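Local coordinates for uncharacterized protein (Uncultured organism, PDB 5IBZ) that belongs to the putative cyclase family and may act as an arylformamidase, though its own substrate and reaction are not established, at residues Leu46-Lys51 and Asp295-Phe300; Leu156-Leu161 and Pro196-Val201; Lys51-Ala56 and Glu286-Asp291; Val160-Val165 and Glu184-Lys189; Ser192-Gly197 and Gln240-Val245. All coordinates share one frame; numbering follows the deposited sequence. Where two conformers were deposited one is given.

In the fold
All five contacts reach one mixed beta sheet. Contact 2 is its buried middle, where strands 158-163 and 199-203 pair in parallel, and contact 4 packs helix 180-190 on the first of these strands with carbon alone. Contact 5, about 6 Å from contact 2 between centres, shares Pro196 and Gly197 with it and joins the loops leading into strands 199-203 and 244-247. Contact 1 lies at the surface and contact 3 is partly buried; both use Lys51, whose amine bridges Asp295 in one and Asp291 in the other. Contact 3 adds apolar packing to its salt bridge, while contact 2 combines backbone bonds with one buried salt bridge.

Contact 1: residues Leu46-Lys51 and Asp295-Phe300; sequences LIQTGK and DGRYEF
Leu46 and Phe300 bring the two backbones closest, with CA atoms 5.6 Å apart, where the loop 46-51 passes the start of strand 299-303. From there the loop is spanned mainly by Arg297, whose chain bends at chi3 (59°), which sets NE. Its NH2 donates to Leu46 O at 2.7 Å, nearly straight at 166°, meeting a lone pair in the carbonyl plane while the oxygen lies in the guanidinium plane. Gln48, in the conformer given here, one of two, lays its amide over one face of the same group, the planes 9° apart and OE1 3.5 Å from Arg297 CZ; Gln48 NE2 is held by Arg45 O. Arg297 NH1 forms a salt bridge with the C-terminal carboxylate of Lys323. An alanine in place of Arg297 would probably leave Leu46 O and that carboxylate without these charged donors.

The loop joins helix 37-44 to strand 52-54, the outermost strand on one side of the mixed sheet within this chain, and the facing segment is the turn between helix 286-295 and strand 299-303. Asp295 and Lys51 meet tip to tip there: NZ approaches OD2 at 2.8 Å from above the carboxylate plane. The other oxygen, Asp295 OD1, accepts from Arg297 N at 2.9 Å, an Asx turn. On the loop side, Thr49 OG1 accepts from Lys51 N at 3.3 Å in an ST turn. Leu46 CD1 packs on the strand backbone, 3.7 Å from Phe300 N, and on Glu299 CB.

Contact 2: residues Leu156-Leu161 and Pro196-Val201; sequences LGRGVL and PGDILV
Arg158 and Asp198 meet with the carboxylate at the guanidinium edge, the two planes 21° apart, in a side-on, two-pronged salt bridge. Arg158 NE donates to Asp198 OD1 at 2.8 Å and NH2 to OD2, also at 2.8 Å, both on the syn side; the second bond is almost straight at 177°. The arginine chain bends at chi3 (80°), which places NE for this grip. Val160 CG2 lies against the same carboxylate, 3.4 Å from Asp198 OD2.

Behind this pair, strands 158-163 and 199-203 run parallel. Ile199 N bonds to Arg158 O, Val160 N to Ile199 O at 3.0 Å, and Val201 N to Val160 O. Leu161 and Val201 share one face of the sheet, with Leu161 CD1 4.4 Å from Val201 CG1, while Val160 and Leu200 lie on the other. Ahead of the first bridge, a water joins Arg158 O to Gly197 O.

Lys193 O also accepts from Arg158 NH2, and Leu195 N donates to Asp198 OD2. An alanine at Arg158 would probably leave the buried Asp198 charge without its mate. The paired charges probably offset each other here, and their two bonds join the loop before strand 199-203 to the neighbouring strand.

Contact 3: residues Lys51-Ala56 and Glu286-Asp291; sequences KTFSLA and EELAKD
Strand 52-54, the outermost of the mixed sheet on one side within this chain, is flanked here by helix 286-295; the axes of 52-54 and of the helical segment 286-291 come within 8.4 Å, their directions 150° apart. Phe53 points at the helix and makes most of the junction. Its ring has the backbone of Leu288 over one face, with CA offset toward the rim, while Phe53 CD2 meets Leu288 CD1 at 3.9 Å. At the ring's far end, Phe53 CZ lies 3.4 Å from Asp291 CB and 3.3 Å from Asp291 CG. The carboxylate is turned 44° from the ring plane, and the two side chains cross at about a right angle.

Leu288 divides its branches between neighbours. While CD1 goes to Phe53, its CD2 and CB each sit 3.9 Å from Leu55 CD2, making a small apolar cluster; Ala321 of strand 320-322 adds to it.

Asp291 CB points toward the strand, and CG stands anti to the backbone N (chi1 -179°). Asp291 OD2 also forms a salt bridge with Lys323, so two lysines may offset its charge and that of nearby Asp295. Lys51 arrives tip to tip, its NZ 2.8 Å from Asp291 OD1 on the syn lone pair, with a weak bond of 3.1 Å from NZ to OD2.

Contact 4: residues Val160-Val165 and Glu184-Lys189; sequences VLVDIV and EGALAK
Val162 points from strand 158-163 toward helix 180-190, and Ala186 and Leu187 receive it. From its CB the two methyls part: with chi1 at 61°, CG1 lies between the backbone N and the carbonyl carbon and CG2 anti to N. CG2 is the branch that reaches the helix: it lies 3.4 Å from Ala186 CB, tighter than usual for two carbons, and 4.0 Å from Leu187 CG. Val162 has two conformers, so the tightness is doubtful, and the roles of the methyls hold for the one given. CG1 instead packs on Leu200 CD1 of the neighbouring strand.

Two further residues extend the apolar seam. Val160 CG1 touches Leu187 CD2 at 4.0 Å, the two side chains crossing at about a right angle. Ile164, already in the next helix, starts away from helix 180-190, yet its terminal CD1 comes back to 3.9 Å from Ala186 CB.

No hydrogen bond joins the two segments. Just past the helical segment, Gln190 bonds to Leu161 O and Asp163 N, tying the helix to the strand backbone. The axis of 184-189 crosses that of strand 160-163 at 108°, 7.8 Å apart at closest. Strand 158-163, helix 180-190 and the adjacent parallel strand 199-203 follow in that order, with a short helix and a short strand before helix 180-190, the layout of a beta-alpha-beta crossover whose helix packs on its own sheet.

Contact 5: residues Ser192-Gly197 and Gln240-Val245; sequences SKLLPG and QRLAGV
Pro196 and Arg241 make the main van der Waals contact. The proline CG sits over one face of the guanidinium, offset toward its rim, 3.4 Å from Arg241 NH2 and 3.5 Å from CZ. Nearer the backbone, Pro196 CB meets Arg241 CB at 3.9 Å. Leu194 adds the other apolar patch: its CD1 lies 4.2 Å from Leu242 CD2, and its side chain crosses that of Gln240 at about a right angle, with CB 3.5 Å from Gln240 OE1.

The direct hydrogen bond is between backbones, Gly197 N to Arg241 O at 2.8 Å and 173°. Gly197 has a positive phi, and a side chain there would be jammed against the carbonyl O of Pro196.

A water provides the remaining polar link, donating to Leu194 O at 2.9 Å and to Gln240 OE1 at 2.8 Å. The Gln240 chain bends at chi2 (-64°), which places CD so that OE1 lies beside Leu194 CB.

Arg241, just past helix 233-239, closes it with a Schellman motif, its positive phi turning the chain toward strand 244-247. The contact thus joins the loops that lead into two neighbouring parallel strands, each following a helix, in the alpha/beta part of the sheet.

Contact 1: residues Leu46-Lys51 and Asp295-Phe300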
# COMPACT_ATOMS: atom_id res chain seq x y z
N LEU B 46 -1.59 22.50 -34.11
CA LEU B 46 -0.14 22.53 -33.88
C LEU B 46 0.51 21.15 -34.06
O LEU B 46 1.75 21.05 -34.03
CB LEU B 46 0.18 23.04 -32.47
CG LEU B 46 -0.36 24.43 -32.19
CD1 LEU B 46 -0.01 24.82 -30.75
CD2 LEU B 46 0.17 25.44 -33.19
N ILE B 47 -0.29 20.12 -34.25
CA ILE B 47 0.24 18.78 -34.51
C ILE B 47 0.54 18.71 -36.02
O ILE B 47 -0.32 18.37 -36.85
CB ILE B 47 -0.72 17.67 -34.05
CG1 ILE B 47 -0.98 17.80 -32.53
CG2 ILE B 47 -0.12 16.30 -34.34
CD1 ILE B 47 -1.99 16.83 -31.96
N GLN B 48 1.77 19.05 -36.37
CA GLN B 48 2.21 19.18 -37.75
C GLN B 48 3.26 18.14 -38.14
O GLN B 48 3.37 17.75 -39.31
CB GLN B 48 2.76 20.60 -37.94
CG GLN B 48 1.68 21.66 -37.69
CD GLN B 48 2.21 23.07 -37.47
OE1 GLN B 48 3.41 23.33 -37.59
NE2 GLN B 48 1.30 23.99 -37.14
N THR B 49 4.07 17.74 -37.16
CA THR B 49 5.15 16.79 -37.40
C THR B 49 4.90 15.42 -36.77
O THR B 49 5.49 14.42 -37.18
CB THR B 49 6.50 17.30 -36.86
OG1 THR B 49 6.44 17.38 -35.43
CG2 THR B 49 6.84 18.65 -37.44
N GLY B 50 4.06 15.38 -35.73
CA GLY B 50 3.79 14.16 -34.99
C GLY B 50 4.87 13.74 -34.01
O GLY B 50 4.82 12.63 -33.50
N LYS B 51 5.86 14.60 -33.78
CA LYS B 51 6.84 14.38 -32.72
C LYS B 51 6.11 14.35 -31.39
O LYS B 51 5.15 15.10 -31.19
CB LYS B 51 7.91 15.47 -32.70
CG LYS B 51 8.81 15.49 -33.94
CD LYS B 51 10.01 16.42 -33.78
CE LYS B 51 9.58 17.87 -33.76
NZ LYS B 51 10.77 18.77 -33.80
N ASP B 295 13.90 23.38 -33.23
CA ASP B 295 12.92 23.71 -34.27
C ASP B 295 12.23 25.05 -34.06
O ASP B 295 11.52 25.50 -34.94
CB ASP B 295 11.88 22.58 -34.46
CG ASP B 295 10.84 22.45 -33.33
OD1 ASP B 295 10.78 23.28 -32.41
OD2 ASP B 295 10.04 21.48 -33.42
N GLY B 296 12.52 25.72 -32.94
CA GLY B 296 11.99 27.04 -32.69
C GLY B 296 10.51 27.12 -32.35
O GLY B 296 9.94 28.21 -32.29
N ARG B 297 9.88 25.97 -32.13
CA ARG B 297 8.46 25.92 -31.79
C ARG B 297 8.28 25.56 -30.34
O ARG B 297 8.60 24.45 -29.96
CB ARG B 297 7.73 24.91 -32.65
CG ARG B 297 7.76 25.21 -34.13
CD ARG B 297 7.00 24.15 -34.90
NE ARG B 297 5.60 24.07 -34.47
CZ ARG B 297 4.86 22.96 -34.44
NH1 ARG B 297 5.36 21.79 -34.82
NH2 ARG B 297 3.61 23.04 -34.04
N TYR B 298 7.77 26.49 -29.54
CA TYR B 298 7.58 26.26 -28.11
C TYR B 298 6.10 26.07 -27.73
O TYR B 298 5.78 25.87 -26.55
CB TYR B 298 8.16 27.44 -27.34
CG TYR B 298 9.67 27.45 -27.35
CD1 TYR B 298 10.38 27.99 -28.41
CD2 TYR B 298 10.37 26.91 -26.29
CE1 TYR B 298 11.78 27.98 -28.38
CE2 TYR B 298 11.73 26.91 -26.26
CZ TYR B 298 12.43 27.42 -27.30
OH TYR B 298 13.80 27.37 -27.22
N GLU B 299 5.22 26.15 -28.73
CA GLU B 299 3.79 25.93 -28.53
C GLU B 299 3.40 24.60 -29.14
O GLU B 299 3.83 24.27 -30.25
CB GLU B 299 2.95 27.05 -29.16
CG GLU B 299 3.27 28.45 -28.64
CD GLU B 299 4.00 29.32 -29.66
OE1 GLU B 299 4.50 28.78 -30.66
OE2 GLU B 299 4.07 30.55 -29.45
N PHE B 300 2.61 23.82 -28.41
CA PHE B 300 2.31 22.47 -28.85
C PHE B 300 0.98 21.99 -28.31
O PHE B 300 0.33 22.68 -27.51
CB PHE B 300 3.41 21.51 -28.39
CG PHE B 300 3.80 21.71 -26.95
CD1 PHE B 300 3.09 21.11 -25.93
CD2 PHE B 300 4.85 22.54 -26.62
CE1 PHE B 300 3.44 21.31 -24.62
CE2 PHE B 300 5.20 22.75 -25.31
CZ PHE B 300 4.49 22.14 -24.31

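Contact 2: residues Leu156-Leu161 and Pro196-Val201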
# COMPACT_ATOMS: atom_id res chain seq x y z
N LEU B 156 -6.14 18.94 -21.71
CA LEU B 156 -5.80 18.52 -23.04
C LEU B 156 -6.12 19.72 -23.93
O LEU B 156 -7.29 20.09 -24.09
CB LEU B 156 -6.58 17.25 -23.38
CG LEU B 156 -6.35 16.65 -24.75
CD1 LEU B 156 -6.45 15.14 -24.69
CD2 LEU B 156 -7.36 17.24 -25.73
N GLY B 157 -5.08 20.35 -24.46
CA GLY B 157 -5.22 21.64 -25.12
C GLY B 157 -3.85 22.16 -25.47
O GLY B 157 -2.93 21.38 -25.75
N ARG B 158 -3.71 23.48 -25.48
CA ARG B 158 -2.45 24.08 -25.92
C ARG B 158 -1.49 24.19 -24.74
O ARG B 158 -1.87 24.61 -23.65
CB ARG B 158 -2.70 25.45 -26.55
CG ARG B 158 -1.78 25.73 -27.75
CD ARG B 158 -2.15 27.04 -28.42
NE ARG B 158 -1.58 28.11 -27.65
CZ ARG B 158 -0.75 29.03 -28.12
NH1 ARG B 158 -0.44 29.09 -29.41
NH2 ARG B 158 -0.25 29.92 -27.29
N GLY B 159 -0.25 23.77 -24.96
CA GLY B 159 0.80 23.96 -23.97
C GLY B 159 1.88 24.84 -24.56
O GLY B 159 2.09 24.86 -25.78
N VAL B 160 2.55 25.59 -23.69
CA VAL B 160 3.66 26.44 -24.08
C VAL B 160 4.80 26.23 -23.09
O VAL B 160 4.61 26.37 -21.87
CB VAL B 160 3.26 27.92 -24.11
CG1 VAL B 160 4.46 28.80 -24.56
CG2 VAL B 160 2.06 28.12 -25.03
N LEU B 161 5.97 25.86 -23.62
CA LEU B 161 7.20 25.78 -22.84
C LEU B 161 7.86 27.13 -22.75
O LEU B 161 8.06 27.80 -23.76
CB LEU B 161 8.19 24.80 -23.47
CG LEU B 161 9.58 24.74 -22.83
CD1 LEU B 161 9.52 24.14 -21.45
CD2 LEU B 161 10.54 23.96 -23.73
N PRO B 196 -5.24 32.65 -24.01
CA PRO B 196 -6.13 32.14 -22.97
C PRO B 196 -6.36 30.63 -23.09
O PRO B 196 -6.47 30.09 -24.21
CB PRO B 196 -7.43 32.94 -23.22
CG PRO B 196 -6.98 34.18 -23.83
CD PRO B 196 -5.81 33.83 -24.69
N GLY B 197 -6.37 29.95 -21.95
CA GLY B 197 -6.53 28.52 -21.89
C GLY B 197 -5.21 27.73 -21.90
O GLY B 197 -5.21 26.54 -21.64
N ASP B 198 -4.10 28.40 -22.21
CA ASP B 198 -2.83 27.69 -22.30
C ASP B 198 -2.45 27.07 -20.96
O ASP B 198 -2.78 27.57 -19.89
CB ASP B 198 -1.69 28.61 -22.73
CG ASP B 198 -1.70 28.95 -24.20
OD1 ASP B 198 -2.51 28.37 -24.98
OD2 ASP B 198 -0.86 29.82 -24.59
N ILE B 199 -1.76 25.94 -21.05
CA ILE B 199 -1.03 25.39 -19.93
C ILE B 199 0.43 25.80 -20.10
O ILE B 199 1.05 25.48 -21.11
CB ILE B 199 -1.17 23.87 -19.90
CG1 ILE B 199 -2.62 23.51 -19.58
CG2 ILE B 199 -0.24 23.25 -18.87
CD1 ILE B 199 -3.01 22.13 -20.00
N LEU B 200 0.96 26.53 -19.12
CA LEU B 200 2.34 26.98 -19.14
C LEU B 200 3.24 25.96 -18.47
O LEU B 200 2.98 25.54 -17.36
CB LEU B 200 2.44 28.32 -18.45
CG LEU B 200 3.83 28.96 -18.49
CD1 LEU B 200 4.20 29.43 -19.90
CD2 LEU B 200 3.88 30.13 -17.53
N VAL B 201 4.30 25.59 -19.16
CA VAL B 201 5.23 24.58 -18.68
C VAL B 201 6.60 25.25 -18.54
O VAL B 201 7.15 25.74 -19.53
CB VAL B 201 5.27 23.37 -19.65
CG1 VAL B 201 6.23 22.36 -19.20
CG2 VAL B 201 3.87 22.76 -19.81
O HOH W 1 -5.76 25.25 -24.54
O HOH W 2 -4.54 24.06 -22.54

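Contact 3: residues Lys51-Ala56 and Glu286-Asp291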
# COMPACT_ATOMS: atom_id res chain seq x y z
N LYS B 51 5.86 14.60 -33.78
CA LYS B 51 6.84 14.38 -32.72
C LYS B 51 6.11 14.35 -31.39
O LYS B 51 5.15 15.10 -31.19
CB LYS B 51 7.91 15.47 -32.70
CG LYS B 51 8.81 15.49 -33.94
CD LYS B 51 10.01 16.42 -33.78
CE LYS B 51 9.58 17.87 -33.76
NZ LYS B 51 10.77 18.77 -33.80
N THR B 52 6.53 13.43 -30.53
CA THR B 52 5.95 13.28 -29.19
C THR B 52 7.03 13.23 -28.13
O THR B 52 8.10 12.66 -28.35
CB THR B 52 5.07 12.00 -29.08
OG1 THR B 52 5.85 10.83 -29.43
CG2 THR B 52 3.83 12.11 -29.97
N PHE B 53 6.72 13.80 -26.97
CA PHE B 53 7.61 13.80 -25.82
C PHE B 53 6.83 13.53 -24.54
O PHE B 53 5.85 14.20 -24.26
CB PHE B 53 8.33 15.15 -25.69
CG PHE B 53 9.12 15.49 -26.91
CD1 PHE B 53 10.41 15.06 -27.03
CD2 PHE B 53 8.56 16.20 -27.95
CE1 PHE B 53 11.15 15.35 -28.16
CE2 PHE B 53 9.31 16.49 -29.08
CZ PHE B 53 10.58 16.06 -29.17
N SER B 54 7.24 12.52 -23.78
CA SER B 54 6.72 12.31 -22.44
C SER B 54 7.39 13.26 -21.47
O SER B 54 8.62 13.30 -21.42
CB SER B 54 6.95 10.89 -21.97
OG SER B 54 6.77 10.79 -20.58
N LEU B 55 6.59 13.99 -20.69
CA LEU B 55 7.13 14.94 -19.74
C LEU B 55 7.05 14.40 -18.32
O LEU B 55 7.00 15.16 -17.35
CB LEU B 55 6.37 16.29 -19.84
CG LEU B 55 6.17 16.79 -21.28
CD1 LEU B 55 5.47 18.14 -21.25
CD2 LEU B 55 7.48 16.92 -22.02
N ALA B 56 7.05 13.08 -18.19
CA ALA B 56 7.03 12.43 -16.89
C ALA B 56 8.40 11.93 -16.45
O ALA B 56 9.21 11.50 -17.28
CB ALA B 56 6.05 11.28 -16.89
N GLU B 286 13.64 18.20 -20.07
CA GLU B 286 14.94 18.31 -20.72
C GLU B 286 14.89 18.00 -22.22
O GLU B 286 15.50 18.72 -23.03
CB GLU B 286 15.96 17.38 -20.05
CG GLU B 286 17.39 17.70 -20.54
CD GLU B 286 18.48 16.90 -19.84
OE1 GLU B 286 18.32 16.52 -18.68
OE2 GLU B 286 19.54 16.67 -20.48
N GLU B 287 14.21 16.93 -22.61
CA GLU B 287 14.21 16.55 -24.03
C GLU B 287 13.28 17.43 -24.86
O GLU B 287 13.60 17.77 -26.01
CB GLU B 287 13.84 15.08 -24.21
CG GLU B 287 15.04 14.16 -24.02
CD GLU B 287 15.70 14.30 -22.66
OE1 GLU B 287 16.82 14.86 -22.59
OE2 GLU B 287 15.09 13.86 -21.65
N LEU B 288 12.13 17.79 -24.30
CA LEU B 288 11.24 18.73 -24.96
C LEU B 288 11.96 20.04 -25.22
O LEU B 288 11.86 20.61 -26.31
CB LEU B 288 9.98 18.98 -24.13
CG LEU B 288 9.03 20.05 -24.68
CD1 LEU B 288 8.41 19.63 -26.02
CD2 LEU B 288 7.96 20.40 -23.68
N ALA B 289 12.69 20.53 -24.22
CA ALA B 289 13.34 21.83 -24.36
C ALA B 289 14.44 21.78 -25.43
O ALA B 289 14.61 22.73 -26.20
CB ALA B 289 13.90 22.29 -23.04
N LYS B 290 15.18 20.68 -25.50
CA LYS B 290 16.18 20.53 -26.56
C LYS B 290 15.53 20.57 -27.93
O LYS B 290 16.03 21.20 -28.86
CB LYS B 290 16.97 19.24 -26.38
CG LYS B 290 18.18 19.09 -27.29
CD LYS B 290 18.95 17.84 -26.93
CE LYS B 290 20.12 17.59 -27.86
NZ LYS B 290 20.89 18.83 -28.15
N ASP B 291 14.39 19.89 -28.06
CA ASP B 291 13.69 19.85 -29.34
C ASP B 291 13.19 21.24 -29.72
O ASP B 291 13.32 21.64 -30.86
CB ASP B 291 12.54 18.84 -29.29
CG ASP B 291 11.81 18.75 -30.62
OD1 ASP B 291 12.36 18.11 -31.53
OD2 ASP B 291 10.70 19.33 -30.74

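Contact 4: residues Val160-Val165 and Glu184-Lys189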
# COMPACT_ATOMS: atom_id res chain seq x y z
N VAL B 160 2.55 25.59 -23.69
CA VAL B 160 3.66 26.44 -24.08
C VAL B 160 4.80 26.23 -23.09
O VAL B 160 4.61 26.37 -21.87
CB VAL B 160 3.26 27.92 -24.11
CG1 VAL B 160 4.46 28.80 -24.56
CG2 VAL B 160 2.06 28.12 -25.03
N LEU B 161 5.97 25.86 -23.62
CA LEU B 161 7.20 25.78 -22.84
C LEU B 161 7.86 27.13 -22.75
O LEU B 161 8.06 27.80 -23.76
CB LEU B 161 8.19 24.80 -23.47
CG LEU B 161 9.58 24.74 -22.83
CD1 LEU B 161 9.52 24.14 -21.45
CD2 LEU B 161 10.54 23.96 -23.73
N VAL B 162 8.18 27.54 -21.52
CA VAL B 162 9.09 28.66 -21.34
C VAL B 162 10.36 28.12 -20.67
O VAL B 162 10.35 27.64 -19.52
CB VAL B 162 8.41 29.81 -20.54
CG1 VAL B 162 7.97 29.39 -19.15
CG2 VAL B 162 9.31 31.02 -20.51
N ASP B 163 11.46 28.18 -21.42
CA ASP B 163 12.72 27.60 -20.99
C ASP B 163 13.52 28.66 -20.27
O ASP B 163 14.34 29.36 -20.85
CB ASP B 163 13.47 27.04 -22.18
CG ASP B 163 14.65 26.17 -21.77
OD1 ASP B 163 15.09 26.25 -20.60
OD2 ASP B 163 15.14 25.42 -22.66
N ILE B 164 13.26 28.78 -18.98
CA ILE B 164 13.92 29.82 -18.20
C ILE B 164 15.41 29.51 -18.05
O ILE B 164 16.24 30.41 -18.05
CB ILE B 164 13.25 29.97 -16.82
CG1 ILE B 164 11.78 30.40 -16.98
CG2 ILE B 164 13.99 30.99 -15.97
CD1 ILE B 164 11.60 31.79 -17.55
N VAL B 165 15.76 28.22 -17.97
CA VAL B 165 17.17 27.82 -17.90
C VAL B 165 17.93 28.39 -19.11
O VAL B 165 18.98 29.03 -18.94
CB VAL B 165 17.30 26.26 -17.82
CG1 VAL B 165 18.73 25.81 -18.03
CG2 VAL B 165 16.78 25.75 -16.46
N GLU B 184 8.25 36.84 -19.18
CA GLU B 184 7.98 37.62 -20.39
C GLU B 184 9.20 37.72 -21.30
O GLU B 184 9.09 37.68 -22.53
CB GLU B 184 7.48 39.02 -20.01
CG GLU B 184 6.18 38.96 -19.28
CD GLU B 184 5.46 40.31 -19.23
OE1 GLU B 184 6.00 41.25 -18.60
OE2 GLU B 184 4.36 40.41 -19.82
N GLY B 185 10.38 37.81 -20.68
CA GLY B 185 11.62 37.94 -21.42
C GLY B 185 11.93 36.67 -22.18
O GLY B 185 12.39 36.72 -23.33
N ALA B 186 11.72 35.54 -21.53
CA ALA B 186 11.97 34.25 -22.17
C ALA B 186 10.99 34.00 -23.31
O ALA B 186 11.38 33.57 -24.39
CB ALA B 186 11.89 33.14 -21.15
N LEU B 187 9.72 34.28 -23.08
CA LEU B 187 8.73 34.13 -24.13
C LEU B 187 9.05 35.04 -25.32
O LEU B 187 8.93 34.63 -26.47
CB LEU B 187 7.33 34.42 -23.59
CG LEU B 187 6.78 33.31 -22.68
CD1 LEU B 187 5.62 33.81 -21.84
CD2 LEU B 187 6.35 32.12 -23.53
N ALA B 188 9.49 36.26 -25.05
CA ALA B 188 9.87 37.17 -26.15
C ALA B 188 11.07 36.63 -26.93
O ALA B 188 11.07 36.67 -28.17
CB ALA B 188 10.16 38.56 -25.61
N LYS B 189 12.08 36.13 -26.22
CA LYS B 189 13.26 35.54 -26.87
C LYS B 189 12.89 34.37 -27.76
O LYS B 189 13.44 34.21 -28.85
CB LYS B 189 14.27 35.09 -25.82
CG LYS B 189 15.58 34.60 -26.41
CD LYS B 189 16.59 34.28 -25.33
CE LYS B 189 16.75 32.79 -25.08
NZ LYS B 189 18.19 32.41 -25.04

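Contact 5: residues Ser192-Gly197 and Gln240-Val245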
# COMPACT_ATOMS: atom_id res chain seq x y z
N SER B 192 7.49 33.41 -28.62
CA SER B 192 6.28 32.68 -28.25
C SER B 192 5.20 33.65 -27.80
O SER B 192 5.51 34.71 -27.24
CB SER B 192 6.57 31.67 -27.12
OG SER B 192 7.65 30.82 -27.46
N LYS B 193 3.95 33.30 -28.04
CA LYS B 193 2.82 34.13 -27.64
C LYS B 193 1.80 33.28 -26.89
O LYS B 193 1.32 32.29 -27.43
CB LYS B 193 2.17 34.78 -28.86
CG LYS B 193 3.04 35.84 -29.52
N LEU B 194 1.49 33.66 -25.67
CA LEU B 194 0.51 32.92 -24.87
C LEU B 194 -0.89 33.30 -25.29
O LEU B 194 -1.14 34.43 -25.73
CB LEU B 194 0.65 33.20 -23.38
CG LEU B 194 1.97 32.80 -22.75
CD1 LEU B 194 1.95 33.17 -21.29
CD2 LEU B 194 2.21 31.32 -22.93
N LEU B 195 -1.80 32.35 -25.11
CA LEU B 195 -3.22 32.56 -25.36
C LEU B 195 -4.04 32.08 -24.18
O LEU B 195 -3.64 31.17 -23.46
CB LEU B 195 -3.69 31.82 -26.61
CG LEU B 195 -3.11 32.30 -27.94
CD1 LEU B 195 -3.48 31.29 -29.01
CD2 LEU B 195 -3.61 33.68 -28.30
N PRO B 196 -5.24 32.65 -24.01
CA PRO B 196 -6.13 32.14 -22.97
C PRO B 196 -6.36 30.63 -23.09
O PRO B 196 -6.47 30.09 -24.21
CB PRO B 196 -7.43 32.94 -23.22
CG PRO B 196 -6.98 34.18 -23.83
CD PRO B 196 -5.81 33.83 -24.69
N GLY B 197 -6.37 29.95 -21.95
CA GLY B 197 -6.53 28.52 -21.89
C GLY B 197 -5.21 27.73 -21.90
O GLY B 197 -5.21 26.54 -21.64
N GLN B 240 -3.06 36.42 -18.11
CA GLN B 240 -2.88 35.59 -19.29
C GLN B 240 -3.93 34.49 -19.42
O GLN B 240 -3.97 33.79 -20.44
CB GLN B 240 -1.47 34.97 -19.28
CG GLN B 240 -0.34 36.00 -19.42
CD GLN B 240 -0.37 36.71 -20.76
OE1 GLN B 240 -0.64 36.10 -21.79
NE2 GLN B 240 -0.09 38.00 -20.75
N ARG B 241 -4.79 34.35 -18.42
CA ARG B 241 -5.90 33.40 -18.45
C ARG B 241 -5.37 31.98 -18.71
O ARG B 241 -5.97 31.20 -19.45
CB ARG B 241 -6.96 33.83 -19.47
CG ARG B 241 -7.72 35.07 -19.00
CD ARG B 241 -8.84 35.45 -19.96
NE ARG B 241 -8.34 36.16 -21.13
CZ ARG B 241 -9.08 36.50 -22.19
NH1 ARG B 241 -10.35 36.14 -22.27
NH2 ARG B 241 -8.52 37.17 -23.20
N LEU B 242 -4.25 31.66 -18.07
CA LEU B 242 -3.72 30.30 -18.06
C LEU B 242 -4.61 29.36 -17.26
O LEU B 242 -5.15 29.73 -16.24
CB LEU B 242 -2.31 30.28 -17.48
CG LEU B 242 -1.35 31.25 -18.14
CD1 LEU B 242 -0.01 31.21 -17.47
CD2 LEU B 242 -1.20 30.94 -19.61
N ALA B 243 -4.73 28.12 -17.72
CA ALA B 243 -5.49 27.09 -17.01
C ALA B 243 -4.69 26.42 -15.91
O ALA B 243 -5.24 25.96 -14.91
CB ALA B 243 -5.99 26.04 -17.98
N GLY B 244 -3.39 26.31 -16.13
CA GLY B 244 -2.51 25.61 -15.20
C GLY B 244 -1.08 25.99 -15.47
O GLY B 244 -0.74 26.41 -16.57
N VAL B 245 -0.24 25.82 -14.45
CA VAL B 245 1.18 26.11 -14.55
C VAL B 245 1.93 24.92 -13.98
O VAL B 245 1.68 24.53 -12.83
CB VAL B 245 1.56 27.38 -13.77
CG1 VAL B 245 3.02 27.68 -13.89
CG2 VAL B 245 0.75 28.57 -14.27
O HOH W 3 -0.10 36.81 -24.41